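Long-range contact in alkaline phosphatase D (Bacillus subtilis, PDB 2YEQ), which hydrolyses phosphate esters, acting as a secreted phosphodiesterase and alkaline phosphatase with iron and calcium in its active site: residues Tyr135-Glu141 against Ala198-Trp204. Sequence-based numbering, arbitrary orientation.
With PE5 (3,6,9,12,15,18,21,24-octaoxahexacosan-1-ol), chain D; EDO (1,2-ethanediol), chain B.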
loop_
_atom_site.group_PDB
_atom_site.type_symbol
_atom_site.label_atom_id
_atom_site.label_comp_id
_atom_site.label_asym_id
_atom_site.label_seq_id
_atom_site.Cartn_x
_atom_site.Cartn_y
_atom_site.Cartn_z
ATOM N N TYR A 135 3.682 -11.665 -5.874
ATOM C CA TYR A 135 4.666 -10.804 -6.512
ATOM C C TYR A 135 5.415 -11.486 -7.670
ATOM O O TYR A 135 5.867 -10.815 -8.595
ATOM C CB TYR A 135 5.663 -10.260 -5.495
ATOM C CG TYR A 135 5.135 -9.136 -4.630
ATOM C CD1 TYR A 135 4.636 -7.983 -5.207
ATOM C CD2 TYR A 135 5.137 -9.227 -3.240
ATOM C CE1 TYR A 135 4.152 -6.942 -4.445
ATOM C CE2 TYR A 135 4.658 -8.170 -2.445
ATOM C CZ TYR A 135 4.166 -7.031 -3.048
ATOM O OH TYR A 135 3.686 -5.958 -2.332
ATOM N N LYS A 136 5.558 -12.795 -7.607
ATOM C CA LYS A 136 6.088 -13.563 -8.750
ATOM C C LYS A 136 5.194 -13.312 -9.948
ATOM O O LYS A 136 5.674 -12.949 -11.016
ATOM C CB LYS A 136 6.125 -15.051 -8.437
ATOM C CG LYS A 136 6.890 -15.860 -9.487
ATOM C CD LYS A 136 6.868 -17.331 -9.151
ATOM C CE LYS A 136 7.725 -18.146 -10.121
ATOM N NZ LYS A 136 9.164 -18.157 -9.736
ATOM N N HIS A 137 3.882 -13.464 -9.756
ATOM C CA HIS A 137 2.914 -13.153 -10.813
ATOM C C HIS A 137 2.891 -11.682 -11.216
ATOM O O HIS A 137 2.810 -11.367 -12.416
ATOM C CB HIS A 137 1.505 -13.617 -10.418
ATOM C CG HIS A 137 1.387 -15.099 -10.247
ATOM N ND1 HIS A 137 1.612 -15.990 -11.282
ATOM C CD2 HIS A 137 1.080 -15.850 -9.163
ATOM C CE1 HIS A 137 1.420 -17.223 -10.844
ATOM N NE2 HIS A 137 1.101 -17.169 -9.559
ATOM N N MET A 138 2.978 -10.762 -10.248
ATOM C CA MET A 138 2.915 -9.369 -10.584
ATOM C C MET A 138 4.075 -8.961 -11.471
ATOM O O MET A 138 3.908 -8.133 -12.364
ATOM C CB MET A 138 2.917 -8.486 -9.332
ATOM C CG MET A 138 2.596 -7.044 -9.604
ATOM S SD MET A 138 2.842 -5.961 -8.174
ATOM C CE MET A 138 1.528 -6.603 -7.166
ATOM N N ALA A 139 5.253 -9.528 -11.202
ATOM C CA ALA A 139 6.477 -9.184 -11.939
ATOM C C ALA A 139 6.361 -9.538 -13.434
ATOM O O ALA A 139 7.134 -9.055 -14.229
ATOM C CB ALA A 139 7.689 -9.882 -11.323
ATOM N N LYS A 140 5.414 -10.398 -13.786
ATOM C CA LYS A 140 5.174 -10.769 -15.197
ATOM C C LYS A 140 4.103 -9.899 -15.880
ATOM O O LYS A 140 3.846 -10.066 -17.077
ATOM C CB LYS A 140 4.779 -12.241 -15.272
ATOM C CG LYS A 140 5.887 -13.191 -14.796
ATOM C CD LYS A 140 5.345 -14.576 -14.545
ATOM C CE LYS A 140 6.415 -15.664 -14.681
ATOM N NZ LYS A 140 6.008 -16.909 -13.950
ATOM N N GLU A 141 3.492 -8.969 -15.135
ATOM C CA GLU A 141 2.437 -8.118 -15.679
ATOM C C GLU A 141 3.071 -7.016 -16.488
ATOM O O GLU A 141 4.217 -6.654 -16.260
ATOM C CB GLU A 141 1.571 -7.460 -14.566
ATOM C CG GLU A 141 0.835 -8.423 -13.622
ATOM C CD GLU A 141 -0.532 -8.868 -14.128
ATOM O OE1 GLU A 141 -0.895 -8.563 -15.290
ATOM O OE2 GLU A 141 -1.246 -9.531 -13.358
ATOM N N ALA A 198 9.489 -7.947 -8.297
ATOM C CA ALA A 198 8.417 -6.955 -8.508
ATOM C C ALA A 198 8.922 -5.531 -8.385
ATOM O O ALA A 198 8.500 -4.638 -9.165
ATOM C CB ALA A 198 7.214 -7.247 -7.577
ATOM N N HIS A 199 9.882 -5.298 -7.472
ATOM C CA HIS A 199 10.502 -3.985 -7.384
ATOM C C HIS A 199 11.379 -3.666 -8.592
ATOM O O HIS A 199 11.384 -2.534 -9.051
ATOM C CB HIS A 199 11.327 -3.811 -6.094
ATOM C CG HIS A 199 10.517 -3.397 -4.903
ATOM N ND1 HIS A 199 9.913 -2.162 -4.818
ATOM C CD2 HIS A 199 10.242 -4.039 -3.737
ATOM C CE1 HIS A 199 9.296 -2.062 -3.647
ATOM N NE2 HIS A 199 9.487 -3.186 -2.970
ATOM N N ALA A 200 12.155 -4.648 -9.069
ATOM C CA ALA A 200 13.059 -4.436 -10.204
ATOM C C ALA A 200 12.278 -4.237 -11.526
ATOM O O ALA A 200 12.748 -3.574 -12.440
ATOM C CB ALA A 200 14.075 -5.634 -10.330
ATOM N N ALA A 201 11.051 -4.736 -11.577
ATOM C CA ALA A 201 10.229 -4.689 -12.798
ATOM C C ALA A 201 9.526 -3.357 -13.095
ATOM O O ALA A 201 9.285 -3.013 -14.266
ATOM C CB ALA A 201 9.205 -5.837 -12.753
ATOM N N PHE A 202 9.173 -2.600 -12.057
ATOM C CA PHE A 202 8.328 -1.397 -12.216
ATOM C C PHE A 202 8.690 -0.293 -11.211
ATOM O O PHE A 202 9.155 -0.593 -10.132
ATOM C CB PHE A 202 6.861 -1.716 -11.912
ATOM C CG PHE A 202 6.381 -3.029 -12.408
ATOM C CD1 PHE A 202 6.115 -3.215 -13.765
ATOM C CD2 PHE A 202 6.104 -4.050 -11.539
ATOM C CE1 PHE A 202 5.635 -4.411 -14.225
ATOM C CE2 PHE A 202 5.618 -5.264 -12.002
ATOM C CZ PHE A 202 5.399 -5.438 -13.363
ATOM N N PRO A 203 8.415 0.959 -11.542
ATOM C CA PRO A 203 8.463 2.025 -10.536
ATOM C C PRO A 203 7.294 1.894 -9.586
ATOM O O PRO A 203 6.186 1.575 -10.032
ATOM C CB PRO A 203 8.324 3.302 -11.353
ATOM C CG PRO A 203 7.648 2.880 -12.611
ATOM C CD PRO A 203 7.950 1.452 -12.847
ATOM N N TRP A 204 7.548 2.128 -8.292
ATOM C CA TRP A 204 6.542 2.014 -7.247
ATOM C C TRP A 204 6.244 3.392 -6.637
ATOM O O TRP A 204 7.144 4.245 -6.492
ATOM C CB TRP A 204 6.992 1.090 -6.126
ATOM C CG TRP A 204 6.961 -0.382 -6.426
ATOM C CD1 TRP A 204 7.340 -0.993 -7.591
ATOM C CD2 TRP A 204 6.568 -1.435 -5.536
ATOM N NE1 TRP A 204 7.194 -2.339 -7.482
ATOM C CE2 TRP A 204 6.733 -2.646 -6.232
ATOM C CE3 TRP A 204 6.077 -1.468 -4.218
ATOM C CZ2 TRP A 204 6.436 -3.866 -5.668
ATOM C CZ3 TRP A 204 5.775 -2.659 -3.664
ATOM C CH2 TRP A 204 5.967 -3.862 -4.369
HETATM C C50 PE5 D . 16.353 -6.954 -17.764
HETATM O O1 PE5 D . 15.719 -6.193 -16.727
HETATM C C1 PE5 D . 14.779 -6.994 -16.035
HETATM C C2 PE5 D . 13.967 -6.229 -15.008
HETATM O O2 PE5 D . 13.647 -7.107 -13.924
HETATM C C3 PE5 D . 12.442 -7.866 -14.045
HETATM C C4 PE5 D . 12.167 -8.583 -12.739
HETATM C C1 EDO B . 8.563 -0.882 -16.509
HETATM O O1 EDO B . 9.475 -0.518 -15.483
HETATM C C2 EDO B . 7.331 -0.002 -16.437
HETATM O O2 EDO B . 6.628 -0.172 -17.673
#
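The end of helix 133-138, running into a type I turn from M138 to E141, packs against the end of helix 193-201, where the chain passes through F202 into strand 203-206. The backbones come closest at A139 and A198, whose CA atoms lie 4.5 Å apart, an approach consistent with the small side chains of both alanines; A139 CB sits 4.0 Å from A198 N. F202 turns its ring into the beta turn: CZ lies 3.2 Å from M138 O and CE1 3.3 Å from E141 O, so the ring edge faces two carbonyl oxygens, while CE2 is 4.2 Å from M138 CG. Strand 117-122, helix 133-138 and strand 145-148 form a beta-alpha-beta crossover of the calcineurin-like phosphatase domain, and helix 193-201 runs into 203-206, the next parallel strand. Y135 CD1 meets A198 CB at 3.6 Å and Y135 CE1 meets W204 CH2 at 3.6 Å, with both aromatic side chains also resting on H148. W204 NE1 donates a hydrogen bond to A198 O (3.1 Å), fixing the indole beside its own helix. The Y135 hydroxyl is hydrogen-bonded to Q125; the end of E141 leads away, hydrogen-bonded to Y442 and salt-bridged to R444 and R457.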